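Local atomic coordinates of putative sulfatase yidJ (Bacteroides fragilis, PDB entry 2QZU), a protein that probably hydrolyses sulfate esters as a metal-binding member of the sulfatase family. Residues 296-300 with 301-305; 426-430 with 431-435; 466-469 with 470-474. All coordinates share one frame; numbering follows the deposited sequence.

Contact 1: 296-300 with 301-305; sequences ALKQN and NLFDN
Leu302 N donates to Leu297 O at 2.7 Å, and one residue earlier Asn301 N reaches Lys298 O at 3.1 Å. These two backbone bonds, with Asn301 at positive phi (58°), form the Schellman motif that ends helix 267-299. A water adds a link across the turn, donating to Lys298 O and weakly accepting from Asn301 ND2. Inside the last turn the amide of Asn300 folds back, its ND2 meeting Ala296 O at 2.9 Å from above the carbonyl plane, while Asn300 N approaches the same oxygen from the opposite face.

Beyond the cap, the Lys298 chain runs alongside Phe303 and bends only at its last torsion (chi4 60°), which brings NZ over the middle of the ring, 3.2 Å from the Phe303 centroid and 14° off the ring normal. This cation-pi contact is joined by a CH-pi contact from CE to the same face. Leu297 puts CD1 at the edge of the Phe303 ring and brings CD2 to 4.1 Å from Leu302 CB; Ile212 of helix 200-213 packs on both leucines. Lys298 NZ also makes a long, weak ion pair with Glu62; the ring face probably shares in stabilising its charge.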
ATOM      1  N   ALA A 296     -30.564 -10.266 -11.154  1.00 10.53           N
ATOM      2  CA  ALA A 296     -30.505 -11.587 -11.770  1.00 10.87           C
ATOM      3  C   ALA A 296     -31.569 -12.480 -11.141  1.00  7.41           C
ATOM      4  O   ALA A 296     -32.235 -13.253 -11.835  1.00  8.88           O
ATOM      5  CB  ALA A 296     -29.122 -12.200 -11.581  1.00  8.55           C
ATOM      6  N   LEU A 297     -31.728 -12.373  -9.824  1.00  9.97           N
ATOM      7  CA  LEU A 297     -32.735 -13.160  -9.121  1.00  8.48           C
ATOM      8  C   LEU A 297     -34.129 -12.801  -9.635  1.00 12.00           C
ATOM      9  O   LEU A 297     -34.933 -13.684  -9.923  1.00 14.03           O
ATOM     10  CB  LEU A 297     -32.657 -12.909  -7.610  1.00  5.69           C
ATOM     11  CG  LEU A 297     -31.449 -13.514  -6.888  1.00  4.33           C
ATOM     12  CD1 LEU A 297     -31.454 -13.066  -5.432  1.00 10.20           C
ATOM     13  CD2 LEU A 297     -31.504 -15.046  -6.979  1.00  7.23           C
ATOM     14  N   LYS A 298     -34.411 -11.505  -9.760  1.00  6.46           N
ATOM     15  CA  LYS A 298     -35.715 -11.058 -10.245  1.00  8.44           C
ATOM     16  C   LYS A 298     -35.963 -11.464 -11.702  1.00 10.25           C
ATOM     17  O   LYS A 298     -37.074 -11.859 -12.066  1.00  9.72           O
ATOM     18  CB  LYS A 298     -35.837  -9.539 -10.094  1.00  5.45           C
ATOM     19  CG  LYS A 298     -36.001  -9.073  -8.656  1.00 11.98           C
ATOM     20  CD  LYS A 298     -36.132  -7.555  -8.581  1.00 15.51           C
ATOM     21  CE  LYS A 298     -36.616  -7.094  -7.212  1.00 25.18           C
ATOM     22  NZ  LYS A 298     -35.698  -7.502  -6.119  1.00 32.44           N
ATOM     23  N   GLN A 299     -34.925 -11.369 -12.528  1.00  9.89           N
ATOM     24  CA  GLN A 299     -35.016 -11.730 -13.942  1.00 10.71           C
ATOM     25  C   GLN A 299     -35.357 -13.209 -14.132  1.00 13.20           C
ATOM     26  O   GLN A 299     -36.051 -13.581 -15.079  1.00 14.59           O
ATOM     27  CB  GLN A 299     -33.688 -11.416 -14.643  1.00 11.09           C
ATOM     28  CG  GLN A 299     -33.589 -11.864 -16.103  1.00 16.05           C
ATOM     29  CD  GLN A 299     -34.585 -11.165 -17.008  1.00 26.90           C
ATOM     30  OE1 GLN A 299     -34.760  -9.949 -16.939  1.00 24.83           O
ATOM     31  NE2 GLN A 299     -35.234 -11.932 -17.876  1.00 27.55           N
ATOM     32  N   ASN A 300     -34.870 -14.046 -13.221  1.00 10.06           N
ATOM     33  CA  ASN A 300     -35.103 -15.484 -13.289  1.00 10.82           C
ATOM     34  C   ASN A 300     -36.272 -15.945 -12.423  1.00  6.98           C
ATOM     35  O   ASN A 300     -36.477 -17.147 -12.247  1.00  9.43           O
ATOM     36  CB  ASN A 300     -33.829 -16.232 -12.877  1.00 10.41           C
ATOM     37  CG  ASN A 300     -32.735 -16.151 -13.931  1.00  9.38           C
ATOM     38  OD1 ASN A 300     -32.841 -16.764 -14.993  1.00 12.60           O
ATOM     39  ND2 ASN A 300     -31.684 -15.395 -13.644  1.00  8.67           N
ATOM     40  N   ASN A 301     -37.034 -14.995 -11.888  1.00  8.17           N
ATOM     41  CA  ASN A 301     -38.178 -15.317 -11.030  1.00  8.47           C
ATOM     42  C   ASN A 301     -37.725 -16.149  -9.832  1.00  9.16           C
ATOM     43  O   ASN A 301     -38.426 -17.065  -9.385  1.00  9.11           O
ATOM     44  CB  ASN A 301     -39.240 -16.080 -11.826  1.00 16.57           C
ATOM     45  CG  ASN A 301     -40.002 -15.183 -12.786  1.00 17.92           C
ATOM     46  OD1 ASN A 301     -40.747 -15.659 -13.642  1.00 27.56           O
ATOM     47  ND2 ASN A 301     -39.824 -13.876 -12.639  1.00 23.18           N
ATOM     48  N   LEU A 302     -36.541 -15.816  -9.324  1.00  8.38           N
ATOM     49  CA  LEU A 302     -35.948 -16.512  -8.189  1.00 11.56           C
ATOM     50  C   LEU A 302     -35.727 -15.574  -7.008  1.00 12.33           C
ATOM     51  O   LEU A 302     -34.862 -15.825  -6.170  1.00 13.60           O
ATOM     52  CB  LEU A 302     -34.602 -17.119  -8.591  1.00  7.80           C
ATOM     53  CG  LEU A 302     -34.570 -18.191  -9.683  1.00  7.12           C
ATOM     54  CD1 LEU A 302     -33.121 -18.527 -10.047  1.00  8.62           C
ATOM     55  CD2 LEU A 302     -35.304 -19.426  -9.190  1.00 10.53           C
ATOM     56  N   PHE A 303     -36.492 -14.489  -6.944  1.00 12.32           N
ATOM     57  CA  PHE A 303     -36.337 -13.535  -5.853  1.00  8.26           C
ATOM     58  C   PHE A 303     -37.394 -13.725  -4.771  1.00 11.53           C
ATOM     59  O   PHE A 303     -37.084 -13.701  -3.579  1.00  8.13           O
ATOM     60  CB  PHE A 303     -36.409 -12.093  -6.376  1.00  9.39           C
ATOM     61  CG  PHE A 303     -36.201 -11.048  -5.305  1.00 10.84           C
ATOM     62  CD1 PHE A 303     -34.963 -10.908  -4.682  1.00 12.48           C
ATOM     63  CD2 PHE A 303     -37.247 -10.216  -4.910  1.00 12.05           C
ATOM     64  CE1 PHE A 303     -34.771  -9.960  -3.678  1.00 11.79           C
ATOM     65  CE2 PHE A 303     -37.066  -9.263  -3.904  1.00 10.12           C
ATOM     66  CZ  PHE A 303     -35.823  -9.134  -3.289  1.00 14.30           C
ATOM     67  N   ASP A 304     -38.641 -13.924  -5.186  1.00 11.41           N
ATOM     68  CA  ASP A 304     -39.731 -14.081  -4.233  1.00  9.86           C
ATOM     69  C   ASP A 304     -39.619 -15.261  -3.282  1.00  8.10           C
ATOM     70  O   ASP A 304     -39.978 -15.139  -2.107  1.00  7.17           O
ATOM     71  CB  ASP A 304     -41.078 -14.163  -4.958  1.00  8.47           C
ATOM     72  CG  ASP A 304     -41.438 -12.878  -5.663  1.00 21.17           C
ATOM     73  OD1 ASP A 304     -40.851 -11.826  -5.327  1.00 20.64           O
ATOM     74  OD2 ASP A 304     -42.321 -12.921  -6.545  1.00 27.99           O
ATOM     75  N   ASN A 305     -39.161 -16.412  -3.768  1.00  7.83           N
ATOM     76  CA  ASN A 305     -39.055 -17.557  -2.871  1.00 12.85           C
ATOM     77  C   ASN A 305     -37.622 -17.906  -2.547  1.00  9.81           C
ATOM     78  O   ASN A 305     -37.233 -19.076  -2.517  1.00 11.58           O
ATOM     79  CB  ASN A 305     -39.764 -18.791  -3.432  1.00 13.62           C
ATOM     80  CG  ASN A 305     -39.981 -19.852  -2.366  1.00 24.79           C
ATOM     81  OD1 ASN A 305     -40.436 -19.542  -1.258  1.00 22.74           O
ATOM     82  ND2 ASN A 305     -39.658 -21.100  -2.687  1.00 24.34           N
TER
HETATM   83  O   HOH W   1     -39.672 -11.708 -10.496  1.00 31.72           O

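Contact 2: 426-430 with 431-435; sequences HATDG and KIDNV
Thr428 and Asp433 meet through a short side-chain hydrogen bond, Thr428 OG1 donating to Asp433 OD2 at 2.5 Å. The hydroxyl comes to the anti side of the carboxylate oxygen, 17° out of the carboxylate plane; with OG1 beside the backbone N, it also lies at the edge of the His426 imidazole. Asp433 CB occupies that edge too, 3.3 Å from His426 ND1, and the ring and carboxylate planes are turned 58° apart.

Here the backbone is drawn closely together. His426 O takes a short, nearly straight bond from Asp433 N (2.5 Å, 170° at the hydrogen) and a weak one from Asn434 N, while His426 N donates to Asn434 O. One residue of strand 421-428 thus faces two of strand 431-439. On the other face of the hairpin Ala427 CB and Ile432 CD1 touch only lightly, at 4.2 Å, but Ala427 is buried, with Phe476 and Tyr479 lying against it.

The turn end is the looser, solvent side. Lys431 is exposed and its bent chain leads away from the hairpin, whereas Asp429 turns outward to a hydrogen bond with Asn408. Gly430 takes a positive-phi conformation that suits a residue without a side chain. Paired bonds between Thr428 and Lys431 close the loop, giving a beta hairpin with a two-residue loop (Asp429-Gly430) in a type I' turn and a classic beta bulge, at the edge of a four-stranded antiparallel sheet.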
ATOM      1  N   HIS A 426     -11.470  -8.584  31.279  1.00  7.84           N
ATOM      2  CA  HIS A 426     -10.260  -9.098  30.670  1.00  9.94           C
ATOM      3  C   HIS A 426      -9.537  -9.963  31.682  1.00 11.01           C
ATOM      4  O   HIS A 426      -9.582  -9.699  32.883  1.00  9.87           O
ATOM      5  CB  HIS A 426      -9.341  -7.962  30.214  1.00 11.98           C
ATOM      6  CG  HIS A 426      -8.085  -8.440  29.557  1.00 12.89           C
ATOM      7  ND1 HIS A 426      -6.940  -8.744  30.264  1.00 14.04           N
ATOM      8  CD2 HIS A 426      -7.811  -8.722  28.261  1.00 10.08           C
ATOM      9  CE1 HIS A 426      -6.017  -9.192  29.434  1.00 16.08           C
ATOM     10  NE2 HIS A 426      -6.519  -9.189  28.212  1.00 17.25           N
ATOM     11  N   ALA A 427      -8.887 -11.010  31.192  1.00  7.37           N
ATOM     12  CA  ALA A 427      -8.146 -11.904  32.063  1.00  9.99           C
ATOM     13  C   ALA A 427      -6.786 -12.180  31.451  1.00  7.34           C
ATOM     14  O   ALA A 427      -6.628 -12.204  30.230  1.00  9.08           O
ATOM     15  CB  ALA A 427      -8.902 -13.218  32.249  1.00  7.85           C
ATOM     16  N   THR A 428      -5.803 -12.371  32.320  1.00  6.87           N
ATOM     17  CA  THR A 428      -4.450 -12.690  31.896  1.00 10.88           C
ATOM     18  C   THR A 428      -4.093 -13.926  32.709  1.00 10.88           C
ATOM     19  O   THR A 428      -4.094 -13.888  33.940  1.00 11.97           O
ATOM     20  CB  THR A 428      -3.463 -11.547  32.215  1.00 13.59           C
ATOM     21  OG1 THR A 428      -3.832 -10.373  31.478  1.00 14.18           O
ATOM     22  CG2 THR A 428      -2.041 -11.946  31.833  1.00 11.13           C
ATOM     23  N   ASP A 429      -3.823 -15.027  32.013  1.00 12.38           N
ATOM     24  CA  ASP A 429      -3.490 -16.294  32.660  1.00 10.71           C
ATOM     25  C   ASP A 429      -4.509 -16.729  33.715  1.00 11.86           C
ATOM     26  O   ASP A 429      -4.143 -17.217  34.788  1.00 12.76           O
ATOM     27  CB  ASP A 429      -2.092 -16.230  33.277  1.00 11.17           C
ATOM     28  CG  ASP A 429      -0.999 -16.144  32.232  1.00 25.20           C
ATOM     29  OD1 ASP A 429      -0.981 -16.998  31.321  1.00 36.06           O
ATOM     30  OD2 ASP A 429      -0.155 -15.227  32.320  1.00 35.73           O
ATOM     31  N   GLY A 430      -5.789 -16.542  33.405  1.00  7.10           N
ATOM     32  CA  GLY A 430      -6.844 -16.955  34.316  1.00 11.76           C
ATOM     33  C   GLY A 430      -7.227 -16.016  35.447  1.00 12.74           C
ATOM     34  O   GLY A 430      -8.026 -16.389  36.310  1.00 10.73           O
ATOM     35  N   LYS A 431      -6.683 -14.805  35.452  1.00 11.93           N
ATOM     36  CA  LYS A 431      -6.998 -13.838  36.506  1.00  9.17           C
ATOM     37  C   LYS A 431      -7.580 -12.552  35.916  1.00  9.46           C
ATOM     38  O   LYS A 431      -6.951 -11.921  35.064  1.00 10.10           O
ATOM     39  CB  LYS A 431      -5.730 -13.533  37.305  1.00 11.85           C
ATOM     40  CG  LYS A 431      -5.082 -14.787  37.886  1.00 16.53           C
ATOM     41  CD  LYS A 431      -3.569 -14.656  38.005  1.00 32.60           C
ATOM     42  CE  LYS A 431      -3.167 -13.756  39.153  1.00 44.02           C
ATOM     43  NZ  LYS A 431      -3.556 -14.351  40.463  1.00 50.51           N
ATOM     44  N   ILE A 432      -8.773 -12.168  36.370  1.00 10.39           N
ATOM     45  CA  ILE A 432      -9.428 -10.956  35.866  1.00 10.99           C
ATOM     46  C   ILE A 432      -8.503  -9.753  36.038  1.00 13.29           C
ATOM     47  O   ILE A 432      -8.075  -9.423  37.148  1.00 15.87           O
ATOM     48  CB  ILE A 432     -10.774 -10.701  36.566  1.00 10.03           C
ATOM     49  CG1 ILE A 432     -11.702 -11.904  36.361  1.00 16.00           C
ATOM     50  CG2 ILE A 432     -11.432  -9.455  35.987  1.00 11.40           C
ATOM     51  CD1 ILE A 432     -12.021 -12.209  34.901  1.00 24.13           C
ATOM     52  N   ASP A 433      -8.234  -9.110  34.909  1.00 13.43           N
ATOM     53  CA  ASP A 433      -7.307  -7.992  34.776  1.00 19.43           C
ATOM     54  C   ASP A 433      -7.924  -6.601  34.619  1.00 13.84           C
ATOM     55  O   ASP A 433      -7.290  -5.595  34.937  1.00 15.53           O
ATOM     56  CB  ASP A 433      -6.449  -8.265  33.538  1.00 18.69           C
ATOM     57  CG  ASP A 433      -5.021  -7.828  33.701  1.00 32.74           C
ATOM     58  OD1 ASP A 433      -4.782  -6.729  34.249  1.00 49.04           O
ATOM     59  OD2 ASP A 433      -4.138  -8.588  33.257  1.00 27.89           O
ATOM     60  N   ASN A 434      -9.145  -6.540  34.103  1.00 14.65           N
ATOM     61  CA  ASN A 434      -9.790  -5.257  33.858  1.00 12.25           C
ATOM     62  C   ASN A 434     -11.292  -5.472  33.734  1.00 14.97           C
ATOM     63  O   ASN A 434     -11.738  -6.554  33.363  1.00 12.71           O
ATOM     64  CB  ASN A 434      -9.237  -4.671  32.549  1.00 13.02           C
ATOM     65  CG  ASN A 434      -9.508  -3.182  32.393  1.00 20.26           C
ATOM     66  OD1 ASN A 434      -9.246  -2.604  31.334  1.00 18.77           O
ATOM     67  ND2 ASN A 434     -10.019  -2.552  33.441  1.00 12.31           N
ATOM     68  N   VAL A 435     -12.062  -4.439  34.062  1.00 11.19           N
ATOM     69  CA  VAL A 435     -13.513  -4.489  33.965  1.00  7.06           C
ATOM     70  C   VAL A 435     -13.957  -3.240  33.214  1.00 11.47           C
ATOM     71  O   VAL A 435     -13.569  -2.122  33.556  1.00 11.35           O
ATOM     72  CB  VAL A 435     -14.184  -4.513  35.363  1.00 13.92           C
ATOM     73  CG1 VAL A 435     -15.694  -4.588  35.211  1.00 11.32           C
ATOM     74  CG2 VAL A 435     -13.679  -5.707  36.161  1.00 14.37           C
TER

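Contact 3: 466-469 with 470-474; sequences KTWL and EKTND
Trp468 O is gripped twice by Thr472: OG1 donates to it at 2.9 Å and the backbone N at 3.1 Å, from opposite faces of the carbonyl plane. The threonine places its hydroxyl between backbone N and carbonyl carbon (chi1 54°), a rotation that turns OG1 back to the helix and sets CG2 over one face of the Trp468 indole. That methyl lies 4.0 Å from the centroid of the six-membered ring, 21° off its normal, in a CH-pi contact offset toward the rim.

A Schellman motif closes the helix just beyond. Asp474 N bonds to Leu469 O at 3.0 Å and Asn473 N to Glu470 O, with Asn473 at positive phi. Asp474 then runs alongside Leu469, OD1 coming within 3.5 Å of CD2, while its carboxylate pairs with Arg414. The Glu470 and Lys466 side chains pass at a slant, but NZ and OE2 stay 4.5 Å apart, too far for a salt bridge; Lys466 NZ hydrogen-bonds to the Ala477 and Ile480 carbonyls.

Helix 455-471 ends against strand 399-404, where Trp468 rests on Pro400 and its NE1 hydrogen-bonds to the Tyr402 hydroxyl; Tyr88 meets the indole edge-to-face, and Phe476 and Ala477 pack on Leu469.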
ATOM      1  N   LYS A 466     -20.802 -15.226  33.794  1.00 10.69           N
ATOM      2  CA  LYS A 466     -20.357 -16.533  34.263  1.00  9.48           C
ATOM      3  C   LYS A 466     -21.340 -17.616  33.832  1.00  8.00           C
ATOM      4  O   LYS A 466     -20.939 -18.680  33.354  1.00 13.49           O
ATOM      5  CB  LYS A 466     -20.210 -16.526  35.787  1.00 11.00           C
ATOM      6  CG  LYS A 466     -19.513 -17.758  36.347  1.00 10.96           C
ATOM      7  CD  LYS A 466     -19.350 -17.648  37.856  1.00 18.02           C
ATOM      8  CE  LYS A 466     -18.761 -18.914  38.455  1.00 18.03           C
ATOM      9  NZ  LYS A 466     -17.361 -19.170  38.019  1.00 26.11           N
ATOM     10  N   THR A 467     -22.631 -17.343  33.996  1.00 12.75           N
ATOM     11  CA  THR A 467     -23.666 -18.298  33.613  1.00 16.48           C
ATOM     12  C   THR A 467     -23.587 -18.580  32.112  1.00 15.71           C
ATOM     13  O   THR A 467     -23.733 -19.725  31.680  1.00 16.02           O
ATOM     14  CB  THR A 467     -25.072 -17.764  33.959  1.00 18.02           C
ATOM     15  OG1 THR A 467     -25.164 -17.544  35.373  1.00 18.46           O
ATOM     16  CG2 THR A 467     -26.143 -18.759  33.536  1.00 18.04           C
ATOM     17  N   TRP A 468     -23.349 -17.530  31.329  1.00 13.20           N
ATOM     18  CA  TRP A 468     -23.232 -17.657  29.880  1.00 11.76           C
ATOM     19  C   TRP A 468     -22.032 -18.517  29.498  1.00 10.99           C
ATOM     20  O   TRP A 468     -22.132 -19.404  28.651  1.00 12.06           O
ATOM     21  CB  TRP A 468     -23.095 -16.273  29.222  1.00 11.18           C
ATOM     22  CG  TRP A 468     -22.722 -16.352  27.766  1.00  6.43           C
ATOM     23  CD1 TRP A 468     -21.473 -16.228  27.227  1.00  9.68           C
ATOM     24  CD2 TRP A 468     -23.597 -16.668  26.679  1.00  6.98           C
ATOM     25  NE1 TRP A 468     -21.515 -16.453  25.871  1.00  5.39           N
ATOM     26  CE2 TRP A 468     -22.806 -16.725  25.508  1.00  7.64           C
ATOM     27  CE3 TRP A 468     -24.972 -16.913  26.581  1.00 15.80           C
ATOM     28  CZ2 TRP A 468     -23.349 -17.015  24.252  1.00 14.66           C
ATOM     29  CZ3 TRP A 468     -25.512 -17.204  25.328  1.00 15.92           C
ATOM     30  CH2 TRP A 468     -24.700 -17.251  24.184  1.00 13.92           C
ATOM     31  N   LEU A 469     -20.891 -18.250  30.127  1.00  9.92           N
ATOM     32  CA  LEU A 469     -19.693 -19.011  29.820  1.00  9.14           C
ATOM     33  C   LEU A 469     -19.837 -20.480  30.228  1.00  7.97           C
ATOM     34  O   LEU A 469     -19.328 -21.369  29.546  1.00  9.78           O
ATOM     35  CB  LEU A 469     -18.479 -18.353  30.487  1.00  5.48           C
ATOM     36  CG  LEU A 469     -18.225 -16.919  29.982  1.00  7.91           C
ATOM     37  CD1 LEU A 469     -17.155 -16.240  30.825  1.00  9.71           C
ATOM     38  CD2 LEU A 469     -17.798 -16.956  28.513  1.00  5.68           C
ATOM     39  N   GLU A 470     -20.540 -20.744  31.328  1.00  9.64           N
ATOM     40  CA  GLU A 470     -20.743 -22.124  31.770  1.00 14.03           C
ATOM     41  C   GLU A 470     -21.663 -22.857  30.784  1.00 12.59           C
ATOM     42  O   GLU A 470     -21.428 -24.013  30.433  1.00 11.47           O
ATOM     43  CB  GLU A 470     -21.345 -22.150  33.183  1.00 15.15           C
ATOM     44  CG  GLU A 470     -20.413 -21.574  34.252  1.00 20.07           C
ATOM     45  CD  GLU A 470     -21.026 -21.548  35.643  1.00 27.86           C
ATOM     46  OE1 GLU A 470     -22.119 -20.969  35.805  1.00 23.55           O
ATOM     47  OE2 GLU A 470     -20.406 -22.099  36.577  1.00 38.12           O
ATOM     48  N   LYS A 471     -22.698 -22.160  30.330  1.00 15.00           N
ATOM     49  CA  LYS A 471     -23.665 -22.717  29.386  1.00 13.80           C
ATOM     50  C   LYS A 471     -23.004 -23.108  28.067  1.00 12.80           C
ATOM     51  O   LYS A 471     -23.381 -24.104  27.448  1.00 12.27           O
ATOM     52  CB  LYS A 471     -24.770 -21.690  29.123  1.00 13.71           C
ATOM     53  CG  LYS A 471     -25.889 -22.157  28.207  1.00 18.30           C
ATOM     54  CD  LYS A 471     -26.974 -21.087  28.121  1.00 21.80           C
ATOM     55  CE  LYS A 471     -28.154 -21.531  27.266  1.00 33.61           C
ATOM     56  NZ  LYS A 471     -27.790 -21.691  25.833  1.00 43.44           N
ATOM     57  N   THR A 472     -22.013 -22.323  27.651  1.00 10.71           N
ATOM     58  CA  THR A 472     -21.313 -22.571  26.396  1.00  8.90           C
ATOM     59  C   THR A 472     -20.032 -23.402  26.534  1.00  9.98           C
ATOM     60  O   THR A 472     -19.249 -23.504  25.591  1.00 10.57           O
ATOM     61  CB  THR A 472     -20.993 -21.230  25.679  1.00 11.26           C
ATOM     62  OG1 THR A 472     -20.282 -20.362  26.573  1.00 14.03           O
ATOM     63  CG2 THR A 472     -22.282 -20.541  25.244  1.00 10.10           C
ATOM     64  N   ASN A 473     -19.825 -23.999  27.708  1.00  9.12           N
ATOM     65  CA  ASN A 473     -18.651 -24.844  27.951  1.00  9.32           C
ATOM     66  C   ASN A 473     -17.352 -24.108  27.621  1.00  9.89           C
ATOM     67  O   ASN A 473     -16.500 -24.617  26.889  1.00  7.63           O
ATOM     68  CB  ASN A 473     -18.763 -26.123  27.112  1.00  9.96           C
ATOM     69  CG  ASN A 473     -17.764 -27.201  27.524  1.00 20.71           C
ATOM     70  OD1 ASN A 473     -17.662 -28.242  26.875  1.00 24.27           O
ATOM     71  ND2 ASN A 473     -17.035 -26.959  28.606  1.00 12.51           N
ATOM     72  N   ASP A 474     -17.219 -22.904  28.168  1.00 10.88           N
ATOM     73  CA  ASP A 474     -16.048 -22.059  27.955  1.00 10.19           C
ATOM     74  C   ASP A 474     -15.262 -22.007  29.266  1.00 10.86           C
ATOM     75  O   ASP A 474     -15.758 -21.493  30.268  1.00  7.98           O
ATOM     76  CB  ASP A 474     -16.522 -20.658  27.547  1.00  9.98           C
ATOM     77  CG  ASP A 474     -15.397 -19.767  27.050  1.00  9.37           C
ATOM     78  OD1 ASP A 474     -15.706 -18.783  26.343  1.00  8.35           O
ATOM     79  OD2 ASP A 474     -14.220 -20.033  27.365  1.00  8.44           O
TER
HETATM   80  O   HOH W   2     -25.272 -19.833  36.728  1.00 36.53           O

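Contacts 1 and 3 are both Schellman helix ends, yet their centres lie 42 Å apart on opposite sides of the chain's centre. Contact 1 leads from helix 267-299 into strand 306-311 of the large mixed sheet, whereas contacts 2 and 3 belong to the C-terminal part. Those two are neighbours, with centres 16 Å and nearest atoms about 8 Å apart; strand 431-439 precedes helix 455-471, and Phe476, just after contact 3, touches both Ala427 and Leu469. The centres of contacts 1 and 2 lie about 51 Å apart. None of the three includes Ser76, the predicted formylglycine (3-oxoalanine) position, which is unmodified in this structure.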